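Local coordinates for protein beta-1,3-glucanosyltransferase (Rhizomucor miehei CAU432, PDB 4WTP) that belongs to glycoside hydrolase family 17, a group of carbohydrate-active enzymes built on a (beta/alpha)8 barrel, at residues Y148-K153 and V177-F182; E133-G138 and T165-Y170; D141-A146 and P173-K178; T71-V76 and D107-A112; G91-L96 and N124-I129. All blocks are in the same frame, centred on the assembly; numbering follows the deposited sequence. Where two conformers were deposited one is given.

Interaction 1 (Y148-K153 and V177-F182)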
# COMPACT_ATOMS: atom_id res chain seq x y z
N TYR A 148 -15.72 -13.57 -2.52
CA TYR A 148 -15.19 -13.24 -1.22
C TYR A 148 -15.31 -11.72 -0.98
O TYR A 148 -15.71 -11.28 0.11
CB TYR A 148 -13.73 -13.68 -1.15
CG TYR A 148 -13.06 -13.47 0.18
CD1 TYR A 148 -13.36 -14.30 1.25
CD2 TYR A 148 -12.14 -12.46 0.37
CE1 TYR A 148 -12.72 -14.14 2.48
CE2 TYR A 148 -11.52 -12.27 1.59
CZ TYR A 148 -11.80 -13.12 2.63
OH TYR A 148 -11.16 -12.93 3.82
N ILE A 149 -14.98 -10.93 -2.00
CA ILE A 149 -15.12 -9.48 -1.90
C ILE A 149 -16.56 -9.09 -1.59
O ILE A 149 -16.82 -8.23 -0.74
CB ILE A 149 -14.62 -8.77 -3.19
CG1 ILE A 149 -13.12 -9.01 -3.35
CG2 ILE A 149 -14.99 -7.28 -3.15
CD1 ILE A 149 -12.58 -8.72 -4.75
N LYS A 150 -17.50 -9.72 -2.29
CA LYS A 150 -18.92 -9.46 -2.06
C LYS A 150 -19.27 -9.69 -0.58
O LYS A 150 -19.97 -8.88 0.05
CB LYS A 150 -19.75 -10.36 -2.98
CG LYS A 150 -21.26 -10.25 -2.84
CD LYS A 150 -21.96 -10.88 -4.05
CE LYS A 150 -21.16 -12.01 -4.69
NZ LYS A 150 -21.44 -13.36 -4.12
N GLN A 151 -18.80 -10.81 -0.02
CA GLN A 151 -19.03 -11.15 1.40
C GLN A 151 -18.37 -10.14 2.35
O GLN A 151 -18.96 -9.73 3.35
CB GLN A 151 -18.54 -12.57 1.70
CG GLN A 151 -19.39 -13.64 1.02
CD GLN A 151 -18.67 -14.97 0.86
OE1 GLN A 151 -17.50 -15.12 1.21
NE2 GLN A 151 -19.39 -15.95 0.32
N VAL A 152 -17.16 -9.69 2.04
CA VAL A 152 -16.50 -8.68 2.84
C VAL A 152 -17.23 -7.34 2.81
O VAL A 152 -17.43 -6.68 3.85
CB VAL A 152 -15.01 -8.53 2.44
CG1 VAL A 152 -14.39 -7.35 3.14
CG2 VAL A 152 -14.26 -9.82 2.74
N LYS A 153 -17.66 -6.93 1.61
CA LYS A 153 -18.41 -5.70 1.45
C LYS A 153 -19.67 -5.67 2.32
O LYS A 153 -19.99 -4.65 2.92
CB LYS A 153 -18.75 -5.42 -0.03
CG LYS A 153 -19.46 -4.08 -0.20
CD LYS A 153 -19.45 -3.55 -1.62
CE LYS A 153 -20.23 -2.24 -1.66
NZ LYS A 153 -20.50 -1.78 -3.05
N VAL A 177 -13.83 -6.72 -10.70
CA VAL A 177 -14.01 -5.27 -10.67
C VAL A 177 -15.49 -4.89 -10.41
O VAL A 177 -15.77 -3.94 -9.69
CB VAL A 177 -13.50 -4.63 -11.98
CG1 VAL A 177 -13.79 -3.14 -11.98
CG2 VAL A 177 -11.98 -4.83 -12.10
N LYS A 178 -16.40 -5.73 -10.91
CA LYS A 178 -17.83 -5.51 -10.62
C LYS A 178 -18.17 -5.44 -9.11
O LYS A 178 -19.11 -4.75 -8.72
CB LYS A 178 -18.67 -6.60 -11.29
CG LYS A 178 -18.80 -6.44 -12.79
CD LYS A 178 -19.76 -7.44 -13.41
CE LYS A 178 -19.94 -7.14 -14.89
NZ LYS A 178 -20.03 -5.67 -15.13
N GLU A 179 -17.40 -6.15 -8.29
CA GLU A 179 -17.69 -6.20 -6.86
C GLU A 179 -17.02 -5.08 -6.07
O GLU A 179 -17.34 -4.91 -4.90
CB GLU A 179 -17.31 -7.57 -6.28
CG GLU A 179 -18.02 -8.76 -6.92
CD GLU A 179 -19.54 -8.61 -6.97
OE1 GLU A 179 -20.12 -8.09 -6.00
OE2 GLU A 179 -20.16 -8.99 -7.99
N LEU A 180 -16.08 -4.36 -6.70
CA LEU A 180 -15.26 -3.39 -5.99
C LEU A 180 -15.95 -2.05 -5.89
O LEU A 180 -16.77 -1.67 -6.75
CB LEU A 180 -13.95 -3.19 -6.77
CG LEU A 180 -13.08 -4.40 -7.03
CD1 LEU A 180 -11.80 -3.97 -7.75
CD2 LEU A 180 -12.73 -5.09 -5.71
N ASP A 181 -15.57 -1.27 -4.89
CA ASP A 181 -15.87 0.16 -4.90
C ASP A 181 -14.80 0.95 -5.67
O ASP A 181 -15.12 1.90 -6.38
CB ASP A 181 -16.01 0.68 -3.47
CG ASP A 181 -17.19 0.08 -2.74
OD1 ASP A 181 -18.29 0.09 -3.32
OD2 ASP A 181 -17.02 -0.41 -1.62
N PHE A 182 -13.54 0.55 -5.52
CA PHE A 182 -12.45 1.15 -6.28
C PHE A 182 -11.33 0.13 -6.48
O PHE A 182 -11.28 -0.90 -5.81
CB PHE A 182 -11.92 2.45 -5.63
CG PHE A 182 -11.38 2.28 -4.24
CD1 PHE A 182 -12.22 2.14 -3.14
CD2 PHE A 182 -10.00 2.23 -4.02
CE1 PHE A 182 -11.70 1.98 -1.86
CE2 PHE A 182 -9.48 2.11 -2.74
CZ PHE A 182 -10.33 1.96 -1.66
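Lys153 of the helix and Asp181 of the facing loop approach each other from opposite directions. CG of Lys153 lies anti to the backbone N (chi1 -176°), and the chain stays extended beyond it. This carries Lys153 NZ across the gap to Asp181 OD1, at 2.9 Å, in a salt bridge. The ammonium group comes in on the syn side of that oxygen, 22° out of the carboxylate plane. The other oxygen, OD2, accepts from Val163 N, so the carboxylate is held from two directions. Glu179 lies side by side with Lys150 and points the same way. Glu179 OE1 rests against the start of the lysine chain, 3.8 Å from Lys150 CB. The two charged ends do not meet: Lys150 NZ is 5.7 Å from Glu179 OE1. Ile149 lies deeper. Ile149 CG2 packs on Glu179 CB at 3.9 Å, and Ile149 CD1 meets Leu180 CD2 at 3.8 Å, the two side chains crossing at a slant. A type I turn from Val177 to Leu180 presents these loop residues to the helix. The contact thus ties helix 142-156 to the link between helix 174-177 and strand 182-186. Ile149, Lys153 and Leu180 also touch strand 163-167.

Interaction 2 (E133-G138 and T165-Y170)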
# COMPACT_ATOMS: atom_id res chain seq x y z
N GLU A 133 -2.28 -8.74 -4.77
CA GLU A 133 -1.67 -9.68 -5.73
C GLU A 133 -2.19 -11.10 -5.61
O GLU A 133 -1.48 -12.06 -5.95
CB GLU A 133 -0.14 -9.58 -5.75
CG GLU A 133 0.24 -8.26 -6.40
CD GLU A 133 1.72 -7.95 -6.35
OE1 GLU A 133 2.53 -8.90 -6.34
OE2 GLU A 133 2.08 -6.75 -6.34
N VAL A 134 -3.45 -11.25 -5.20
CA VAL A 134 -4.07 -12.57 -5.11
C VAL A 134 -4.12 -13.28 -6.47
O VAL A 134 -3.80 -14.47 -6.57
CB VAL A 134 -5.48 -12.48 -4.51
CG1 VAL A 134 -6.23 -13.81 -4.59
CG2 VAL A 134 -5.38 -11.99 -3.07
N LEU A 135 -4.53 -12.54 -7.51
CA LEU A 135 -4.59 -13.10 -8.85
C LEU A 135 -3.21 -13.18 -9.52
O LEU A 135 -2.92 -14.15 -10.22
CB LEU A 135 -5.58 -12.34 -9.72
CG LEU A 135 -7.03 -12.37 -9.24
CD1 LEU A 135 -7.89 -11.60 -10.23
CD2 LEU A 135 -7.56 -13.80 -9.10
N TYR A 136 -2.33 -12.20 -9.26
CA TYR A 136 -0.95 -12.34 -9.74
C TYR A 136 -0.32 -13.65 -9.25
O TYR A 136 0.31 -14.38 -10.03
CB TYR A 136 -0.09 -11.15 -9.32
CG TYR A 136 1.38 -11.39 -9.56
CD1 TYR A 136 1.93 -11.27 -10.84
CD2 TYR A 136 2.20 -11.80 -8.52
CE1 TYR A 136 3.27 -11.51 -11.07
CE2 TYR A 136 3.55 -12.07 -8.74
CZ TYR A 136 4.07 -11.91 -10.01
OH TYR A 136 5.39 -12.16 -10.26
N ARG A 137 -0.51 -13.97 -7.97
CA ARG A 137 0.06 -15.19 -7.37
C ARG A 137 -0.68 -16.46 -7.71
O ARG A 137 -0.18 -17.58 -7.45
CB ARG A 137 0.16 -15.09 -5.84
CG ARG A 137 1.24 -14.15 -5.36
CD ARG A 137 1.48 -14.26 -3.85
NE ARG A 137 0.22 -14.04 -3.14
CZ ARG A 137 -0.21 -12.84 -2.77
NH1 ARG A 137 0.56 -11.78 -2.98
NH2 ARG A 137 -1.39 -12.71 -2.17
N GLY A 138 -1.88 -16.33 -8.26
CA GLY A 138 -2.67 -17.53 -8.57
C GLY A 138 -3.23 -18.21 -7.33
O GLY A 138 -3.39 -19.41 -7.31
N THR A 165 -9.51 -4.14 -4.15
CA THR A 165 -8.42 -5.10 -4.11
C THR A 165 -7.21 -4.47 -4.77
O THR A 165 -7.36 -3.52 -5.54
CB THR A 165 -8.84 -6.41 -4.78
OG1 THR A 165 -7.94 -7.46 -4.35
CG2 THR A 165 -8.89 -6.25 -6.30
N ALA A 166 -6.03 -4.96 -4.42
CA ALA A 166 -4.79 -4.46 -5.02
C ALA A 166 -4.17 -5.55 -5.87
O ALA A 166 -4.10 -6.70 -5.44
CB ALA A 166 -3.81 -4.07 -3.91
N ASP A 167 -3.75 -5.20 -7.08
CA ASP A 167 -3.06 -6.18 -7.92
C ASP A 167 -2.26 -5.47 -8.98
O ASP A 167 -2.30 -4.24 -9.07
CB ASP A 167 -4.06 -7.20 -8.53
CG ASP A 167 -3.47 -8.62 -8.61
OD1 ASP A 167 -2.29 -8.76 -8.94
OD2 ASP A 167 -4.17 -9.61 -8.28
N VAL A 168 -1.57 -6.24 -9.81
CA VAL A 168 -0.78 -5.69 -10.89
C VAL A 168 -1.67 -5.23 -12.02
O VAL A 168 -2.87 -5.56 -12.06
CB VAL A 168 0.27 -6.70 -11.39
CG1 VAL A 168 1.22 -7.02 -10.25
CG2 VAL A 168 -0.38 -7.96 -11.94
N TYR A 169 -1.11 -4.47 -12.96
CA TYR A 169 -1.96 -3.70 -13.86
C TYR A 169 -2.80 -4.53 -14.82
O TYR A 169 -3.82 -4.04 -15.32
CB TYR A 169 -1.15 -2.64 -14.60
CG TYR A 169 -0.22 -3.18 -15.67
CD1 TYR A 169 -0.66 -3.36 -16.99
CD2 TYR A 169 1.11 -3.46 -15.37
CE1 TYR A 169 0.20 -3.84 -17.97
CE2 TYR A 169 1.98 -3.95 -16.33
CZ TYR A 169 1.51 -4.14 -17.62
OH TYR A 169 2.37 -4.60 -18.59
N TYR A 170 -2.38 -5.78 -15.04
CA TYR A 170 -3.06 -6.67 -15.98
C TYR A 170 -3.92 -7.74 -15.26
O TYR A 170 -4.33 -8.72 -15.89
CB TYR A 170 -1.99 -7.31 -16.90
CG TYR A 170 -0.85 -7.98 -16.16
CD1 TYR A 170 0.30 -7.26 -15.79
CD2 TYR A 170 -0.90 -9.33 -15.86
CE1 TYR A 170 1.35 -7.87 -15.13
CE2 TYR A 170 0.13 -9.95 -15.18
CZ TYR A 170 1.27 -9.23 -14.84
OH TYR A 170 2.29 -9.85 -14.16
O HOH W 1 -5.68 -9.07 -4.79
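Glu133 N donates to Ala166 O at 2.8 Å, an almost straight bond (N-H...O 167°) that joins the loop after strand 125-132 to strand 163-167. Water 1 adds to this link. It accepts from Val134 N and donates to both Thr165 OG1 and Ala166 O. The Asp167 carboxylate faces the backbone N-H groups of Leu135 and Tyr136, in a stretch with helical backbone angles. Asp167 OD2 accepts weak bonds from Leu135 N at 3.1 Å and Tyr136 N at 3.3 Å. Asp167 OD1 uses its anti lone pair for Val168 N, 2.8 Å away, and also lies 3.3 Å from Tyr136 CB. Glu133 crosses Asp167 at a slant, their carboxylate planes 20° apart, and Glu133 OE2 accepts a hydrogen bond from Asn186 ND2. Val168 splits its two methyls: Val168 CG1 lies 4.0 Å from Glu133 CD, and Val168 CG2 4.1 Å from Tyr136 CB. CG of Tyr136 is anti to the backbone N (chi1 169°), which sets the ring beside Val168. Tyr170 OH approaches the ring edge, 3.6 Å from Tyr136 CD1. Asp167 has one sound bond in its own segment; the three across are weak, so it ties loop to strand end by long contacts.

Interaction 3 (D141-A146 and P173-K178)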
# COMPACT_ATOMS: atom_id res chain seq x y z
N ASP A 141 -9.17 -18.27 -8.08
CA ASP A 141 -9.68 -17.88 -9.39
C ASP A 141 -10.47 -16.58 -9.25
O ASP A 141 -10.90 -16.24 -8.14
CB ASP A 141 -10.56 -19.01 -9.94
CG ASP A 141 -11.78 -19.27 -9.05
OD1 ASP A 141 -11.64 -19.99 -8.04
OD2 ASP A 141 -12.85 -18.70 -9.33
N PRO A 142 -10.67 -15.87 -10.36
CA PRO A 142 -11.42 -14.60 -10.32
C PRO A 142 -12.80 -14.67 -9.68
O PRO A 142 -13.13 -13.81 -8.87
CB PRO A 142 -11.49 -14.19 -11.80
CG PRO A 142 -10.23 -14.74 -12.34
CD PRO A 142 -10.09 -16.08 -11.71
N GLN A 143 -13.62 -15.66 -10.02
CA GLN A 143 -14.96 -15.70 -9.45
C GLN A 143 -14.94 -15.89 -7.92
O GLN A 143 -15.72 -15.28 -7.21
CB GLN A 143 -15.85 -16.78 -10.11
CG GLN A 143 -17.31 -16.80 -9.64
CD GLN A 143 -18.07 -15.61 -10.16
OE1 GLN A 143 -18.05 -15.36 -11.36
NE2 GLN A 143 -18.74 -14.88 -9.27
N SER A 144 -14.06 -16.77 -7.45
CA SER A 144 -13.91 -16.98 -5.99
C SER A 144 -13.46 -15.73 -5.25
O SER A 144 -13.97 -15.41 -4.19
CB SER A 144 -12.96 -18.14 -5.71
OG SER A 144 -13.47 -19.37 -6.25
N LEU A 145 -12.53 -14.98 -5.85
CA LEU A 145 -12.15 -13.72 -5.27
C LEU A 145 -13.31 -12.72 -5.26
O LEU A 145 -13.58 -12.08 -4.25
CB LEU A 145 -10.92 -13.15 -5.98
CG LEU A 145 -10.47 -11.80 -5.43
CD1 LEU A 145 -10.08 -11.90 -3.96
CD2 LEU A 145 -9.30 -11.32 -6.27
N ALA A 146 -14.02 -12.66 -6.38
CA ALA A 146 -15.18 -11.77 -6.47
C ALA A 146 -16.23 -12.09 -5.41
O ALA A 146 -16.75 -11.19 -4.72
CB ALA A 146 -15.80 -11.84 -7.85
N PRO A 173 -9.79 -8.52 -13.70
CA PRO A 173 -10.85 -9.09 -14.55
C PRO A 173 -12.21 -8.53 -14.14
O PRO A 173 -12.43 -8.18 -12.97
CB PRO A 173 -10.77 -10.58 -14.24
CG PRO A 173 -10.24 -10.62 -12.83
CD PRO A 173 -9.22 -9.52 -12.78
N GLU A 174 -13.12 -8.52 -15.10
CA GLU A 174 -14.40 -7.89 -14.95
C GLU A 174 -15.19 -8.43 -13.77
O GLU A 174 -15.83 -7.66 -13.07
CB GLU A 174 -15.19 -8.05 -16.26
CG GLU A 174 -16.47 -7.26 -16.27
CD GLU A 174 -17.22 -7.37 -17.59
OE1 GLU A 174 -16.82 -8.15 -18.49
OE2 GLU A 174 -18.24 -6.66 -17.71
N VAL A 175 -15.16 -9.74 -13.55
CA VAL A 175 -15.97 -10.32 -12.48
C VAL A 175 -15.55 -9.80 -11.11
O VAL A 175 -16.37 -9.67 -10.21
CB VAL A 175 -15.98 -11.86 -12.49
CG1 VAL A 175 -16.79 -12.37 -13.67
CG2 VAL A 175 -14.56 -12.44 -12.49
N VAL A 176 -14.25 -9.52 -10.95
CA VAL A 176 -13.74 -8.93 -9.72
C VAL A 176 -14.09 -7.44 -9.62
O VAL A 176 -14.63 -6.98 -8.61
CB VAL A 176 -12.21 -9.14 -9.59
CG1 VAL A 176 -11.63 -8.33 -8.44
CG2 VAL A 176 -11.89 -10.62 -9.40
N VAL A 177 -13.83 -6.72 -10.70
CA VAL A 177 -14.01 -5.27 -10.67
C VAL A 177 -15.49 -4.89 -10.41
O VAL A 177 -15.77 -3.94 -9.69
CB VAL A 177 -13.50 -4.63 -11.98
CG1 VAL A 177 -13.79 -3.14 -11.98
CG2 VAL A 177 -11.98 -4.83 -12.10
N LYS A 178 -16.40 -5.73 -10.91
CA LYS A 178 -17.83 -5.51 -10.62
C LYS A 178 -18.17 -5.44 -9.11
O LYS A 178 -19.11 -4.75 -8.72
CB LYS A 178 -18.67 -6.60 -11.29
CG LYS A 178 -18.80 -6.44 -12.79
CD LYS A 178 -19.76 -7.44 -13.41
CE LYS A 178 -19.94 -7.14 -14.89
NZ LYS A 178 -20.03 -5.67 -15.13
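Val176 is a bump that fills a hollow on the first turn of helix 142-156. Its CG2 lies anti to the carbonyl carbon and enters between Pro142, Leu145 and Ala146. Val176 CG2 is 3.5 Å from Pro142 O, 4.1 Å from Leu145 CD2 and 4.4 Å from Ala146 CB. In return, the small Ala146 CB drops onto the backbone of the other helix, 4.0 Å from Val176 CA and close to the carbonyl of Val175. The two backbones come near here, with 4.5 Å between the CA atoms of Ala146 and Val176. Two proline rings meet at about a right angle, where Pro142 CB is 3.9 Å from Pro173 CG. Val175 was modelled in two conformers; in one of them it lies beside Pro142, so this packing is less certain. No hydrogen bond crosses, and the joint is van der Waals packing. Asp141 is the N-cap of its helix, and Asp141 OD2 accepts from Ser144 N at 3.0 Å, while Pro173 holds the N-cap position of the other. The contact packs the start of helix 142-156 on the short helix 174-177, on the outer side of the barrel. Val177 points away from it and touches Phe172 and Leu215.

Interaction 4 (T71-V76 and D107-A112)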
# COMPACT_ATOMS: atom_id res chain seq x y z
N THR A 71 -1.72 -0.65 6.37
CA THR A 71 -1.23 -1.95 6.85
C THR A 71 -1.62 -3.06 5.91
O THR A 71 -2.61 -2.96 5.21
CB THR A 71 -1.75 -2.24 8.29
OG1 THR A 71 -3.16 -1.98 8.34
CG2 THR A 71 -1.05 -1.31 9.27
N PHE A 72 -0.81 -4.14 5.90
CA PHE A 72 -0.98 -5.21 4.93
C PHE A 72 -1.83 -6.42 5.35
O PHE A 72 -2.32 -7.15 4.48
CB PHE A 72 0.39 -5.70 4.39
CG PHE A 72 1.04 -4.71 3.45
CD1 PHE A 72 0.72 -4.71 2.11
CD2 PHE A 72 1.91 -3.75 3.94
CE1 PHE A 72 1.31 -3.78 1.24
CE2 PHE A 72 2.50 -2.82 3.09
CZ PHE A 72 2.20 -2.84 1.74
N ALA A 73 -2.00 -6.61 6.66
CA ALA A 73 -2.70 -7.78 7.16
C ALA A 73 -3.54 -7.38 8.37
O ALA A 73 -3.21 -6.42 9.05
CB ALA A 73 -1.73 -8.91 7.54
N LEU A 74 -4.62 -8.12 8.63
CA LEU A 74 -5.44 -7.85 9.81
C LEU A 74 -4.91 -8.61 11.01
O LEU A 74 -4.65 -7.98 12.03
CB LEU A 74 -6.90 -8.22 9.58
CG LEU A 74 -7.62 -7.47 8.45
CD1 LEU A 74 -9.04 -8.01 8.32
CD2 LEU A 74 -7.64 -5.96 8.64
N SER A 75 -4.76 -9.93 10.87
CA SER A 75 -4.45 -10.78 12.03
C SER A 75 -2.97 -10.79 12.42
O SER A 75 -2.63 -10.85 13.59
CB SER A 75 -4.99 -12.19 11.80
OG SER A 75 -4.54 -12.75 10.58
N VAL A 76 -2.09 -10.77 11.43
CA VAL A 76 -0.65 -10.80 11.68
C VAL A 76 -0.20 -9.70 12.65
O VAL A 76 -0.37 -8.51 12.38
CB VAL A 76 0.13 -10.67 10.36
CG1 VAL A 76 1.62 -10.57 10.65
CG2 VAL A 76 -0.14 -11.84 9.42
N ASP A 107 -11.06 -17.47 5.40
CA ASP A 107 -11.92 -17.47 6.57
C ASP A 107 -11.26 -16.80 7.75
O ASP A 107 -11.92 -16.10 8.53
CB ASP A 107 -12.30 -18.89 6.99
CG ASP A 107 -13.42 -19.48 6.14
OD1 ASP A 107 -14.17 -18.71 5.50
OD2 ASP A 107 -13.56 -20.72 6.11
N ASN A 108 -9.95 -16.97 7.89
CA ASN A 108 -9.26 -16.43 9.04
C ASN A 108 -9.18 -14.90 9.03
O ASN A 108 -9.36 -14.24 10.06
CB ASN A 108 -7.88 -17.05 9.21
CG ASN A 108 -7.27 -16.73 10.56
OD1 ASN A 108 -7.70 -17.25 11.59
ND2 ASN A 108 -6.29 -15.84 10.56
N GLU A 109 -8.89 -14.32 7.87
CA GLU A 109 -8.87 -12.84 7.75
C GLU A 109 -10.30 -12.30 7.86
O GLU A 109 -10.49 -11.21 8.43
CB GLU A 109 -8.19 -12.35 6.46
CG GLU A 109 -6.67 -12.49 6.48
CD GLU A 109 -6.00 -11.43 7.34
OE1 GLU A 109 -5.57 -10.36 6.83
OE2 GLU A 109 -5.89 -11.65 8.56
N MET A 110 -11.28 -13.03 7.32
CA MET A 110 -12.67 -12.60 7.48
C MET A 110 -13.11 -12.54 8.95
O MET A 110 -13.79 -11.59 9.39
CB MET A 110 -13.58 -13.52 6.70
CG MET A 110 -15.05 -13.20 6.79
SD MET A 110 -16.13 -14.17 5.70
CE MET A 110 -16.61 -15.55 6.75
N ASN A 111 -12.73 -13.56 9.71
CA ASN A 111 -12.98 -13.56 11.15
C ASN A 111 -12.23 -12.44 11.87
O ASN A 111 -12.76 -11.81 12.80
CB ASN A 111 -12.61 -14.92 11.77
CG ASN A 111 -13.50 -16.04 11.27
OD1 ASN A 111 -14.69 -15.85 11.01
ND2 ASN A 111 -12.92 -17.24 11.14
N ALA A 112 -11.00 -12.19 11.46
CA ALA A 112 -10.22 -11.09 12.04
C ALA A 112 -10.94 -9.76 11.80
O ALA A 112 -10.97 -8.89 12.69
CB ALA A 112 -8.83 -11.02 11.45
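Hydrogen bonds from Leu74 and Ser75 converge on the carboxylate of Glu109. Leu74 N gives a nearly straight bond to Glu109 OE1, 3.0 Å long with an N-H...O angle of 174°. Ser75 N donates to Glu109 OE2 at 3.1 Å. Both N-H groups use syn lone pairs, one on each oxygen. Ser75 OG adds a third bond, 2.7 Å to Glu109 OE2, reaching that atom on the anti side and 31° out of the plane. A bend at chi2 (-76°) turns the glutamate from its helix into the loop. Apolar packing lies beside this grip. Ala112 CB sits against Leu74 CB at 3.9 Å and Ser75 CB at 4.0 Å. The contact joins the loop after strand 68-71 to helix 104-119. Glu109 OE1 also accepts from Trp99 N, so four donors serve this buried carboxylate. They would be expected to favour its charged form and to fix its rotation, making it a tie point between two loops and a helix.

Interaction 5 (G91-L96 and N124-I129)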
# COMPACT_ATOMS: atom_id res chain seq x y z
N GLY A 91 -4.61 11.40 15.30
CA GLY A 91 -5.52 12.10 14.39
C GLY A 91 -5.23 11.75 12.93
O GLY A 91 -5.49 12.57 12.03
N MET A 92 -4.65 10.57 12.73
CA MET A 92 -4.31 10.09 11.39
C MET A 92 -5.40 9.17 10.81
O MET A 92 -6.27 8.70 11.54
CB MET A 92 -2.94 9.37 11.40
CG MET A 92 -1.75 10.19 11.90
SD MET A 92 -0.14 9.32 12.01
CE MET A 92 0.33 9.35 10.26
N ARG A 93 -5.32 8.90 9.50
CA ARG A 93 -6.26 7.99 8.83
C ARG A 93 -5.55 6.69 8.42
O ARG A 93 -4.30 6.64 8.47
CB ARG A 93 -6.84 8.64 7.58
CG ARG A 93 -7.20 10.11 7.69
CD ARG A 93 -8.56 10.27 8.30
NE ARG A 93 -9.60 9.54 7.57
CZ ARG A 93 -10.85 9.41 8.02
NH1 ARG A 93 -11.20 9.93 9.20
NH2 ARG A 93 -11.74 8.73 7.31
N ILE A 94 -6.30 5.69 7.97
CA ILE A 94 -5.70 4.38 7.67
C ILE A 94 -6.44 3.64 6.56
O ILE A 94 -7.67 3.66 6.49
CB ILE A 94 -5.59 3.51 8.95
CG1 ILE A 94 -4.73 2.28 8.71
CG2 ILE A 94 -6.95 3.16 9.55
CD1 ILE A 94 -4.28 1.59 10.00
N TYR A 95 -5.70 2.92 5.72
CA TYR A 95 -6.27 1.87 4.85
C TYR A 95 -5.90 0.56 5.51
O TYR A 95 -4.71 0.31 5.81
CB TYR A 95 -5.65 1.88 3.45
CG TYR A 95 -6.28 2.86 2.49
CD1 TYR A 95 -6.08 4.24 2.61
CD2 TYR A 95 -7.04 2.39 1.42
CE1 TYR A 95 -6.66 5.13 1.70
CE2 TYR A 95 -7.61 3.25 0.51
CZ TYR A 95 -7.45 4.61 0.68
OH TYR A 95 -7.99 5.47 -0.25
N LEU A 96 -6.89 -0.29 5.75
CA LEU A 96 -6.63 -1.62 6.30
C LEU A 96 -6.57 -2.66 5.19
O LEU A 96 -7.52 -2.87 4.44
CB LEU A 96 -7.76 -2.00 7.26
CG LEU A 96 -7.93 -1.21 8.54
CD1 LEU A 96 -9.11 -1.72 9.38
CD2 LEU A 96 -6.66 -1.29 9.36
N ASN A 124 -11.87 5.99 11.24
CA ASN A 124 -10.81 6.66 10.48
C ASN A 124 -10.28 5.82 9.34
O ASN A 124 -9.22 6.12 8.79
CB ASN A 124 -9.67 7.12 11.37
CG ASN A 124 -8.87 5.96 11.94
OD1 ASN A 124 -9.39 4.87 12.24
ND2 ASN A 124 -7.55 6.20 12.08
N VAL A 125 -11.04 4.80 8.94
CA VAL A 125 -10.62 3.86 7.91
C VAL A 125 -11.14 4.36 6.57
O VAL A 125 -12.35 4.51 6.36
CB VAL A 125 -11.16 2.43 8.19
CG1 VAL A 125 -10.91 1.49 7.01
CG2 VAL A 125 -10.55 1.85 9.45
N ASP A 126 -10.22 4.60 5.63
CA ASP A 126 -10.56 5.14 4.32
C ASP A 126 -10.78 4.05 3.29
O ASP A 126 -11.17 4.33 2.16
CB ASP A 126 -9.50 6.12 3.84
CG ASP A 126 -9.57 7.44 4.56
OD1 ASP A 126 -10.68 7.95 4.83
OD2 ASP A 126 -8.53 7.98 4.92
N GLY A 127 -10.51 2.80 3.64
CA GLY A 127 -10.72 1.70 2.71
C GLY A 127 -10.25 0.39 3.29
O GLY A 127 -9.36 0.39 4.16
N LEU A 128 -10.85 -0.69 2.80
CA LEU A 128 -10.42 -2.03 3.13
C LEU A 128 -9.89 -2.66 1.83
O LEU A 128 -10.63 -2.74 0.82
CB LEU A 128 -11.62 -2.80 3.65
CG LEU A 128 -11.37 -4.18 4.23
CD1 LEU A 128 -10.34 -4.24 5.35
CD2 LEU A 128 -12.69 -4.69 4.74
N ILE A 129 -8.65 -3.12 1.87
CA ILE A 129 -8.01 -3.68 0.68
C ILE A 129 -8.04 -5.20 0.80
O ILE A 129 -7.35 -5.80 1.62
CB ILE A 129 -6.57 -3.16 0.54
CG1 ILE A 129 -6.49 -1.62 0.65
CG2 ILE A 129 -5.97 -3.65 -0.78
CD1 ILE A 129 -5.06 -1.10 0.71
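Asp126 OD2 is gripped by two arginines: Arg93 NE, at 3.3 Å, and the NE of Arg68. Arg93 grips the carboxylate side-on, Arg93 NH2 reaching Asp126 OD1 at 2.8 Å, with both oxygens close to the guanidinium plane. The two strands belong to the beta-alpha-beta unit 93-98, 104-119, 125-132 of the (beta/alpha)8 barrel. They run parallel, at 10°, and their axes come within 4.7 Å. Ile94 O accepts from Asp126 N, and Leu96 O from Ile129 N. Ile94 pairs with Val125 but Leu96 with Leu128, so Asp126 and Gly127 supply one extra residue, a beta bulge. On one face of the sheet, Val125 CG2 packs between Ile94 CG2 at 3.8 Å and Leu96 CD1 at 3.9 Å. Tyr95 lies on the other face, its hydroxyl hydrogen-bonded to that of Tyr38. At the start of the strands, Asn124 ND2 donates to Met92 O at 2.9 Å, in the plane of its own amide. CG of Asn124 stands between the backbone N and the carbonyl carbon (chi1 69°), which turns the amide to this bond. At the bulge, the Tyr95 ring has Gly127 N 4.1 Å above one face, a buried N-H with no hydrogen-bond partner.

In the fold
Interactions 1 and 3 lie next to each other, their centres 8 Å apart. They share Val177 and Lys178 and both use helix 142-156. Interaction 2 adjoins interaction 3 through Leu135, whose CD1 is 3.6 Å from Pro173 CD. These three lie along one part of the barrel. Interactions 4 and 5 form a second group, linked by a probable hydrogen bond from Thr71 N to Tyr95 O at 3.2 Å. The groups also meet: Phe182 CZ of interaction 1 lies 3.7 Å from Tyr95 CE2, Ala166 CB of interaction 2 lies 3.8 Å from Ile129 CG2, and Tyr148 OH packs 3.5 Å from Met110 N. Interactions 3 and 4 do not touch; their nearest atoms are about 10 Å apart.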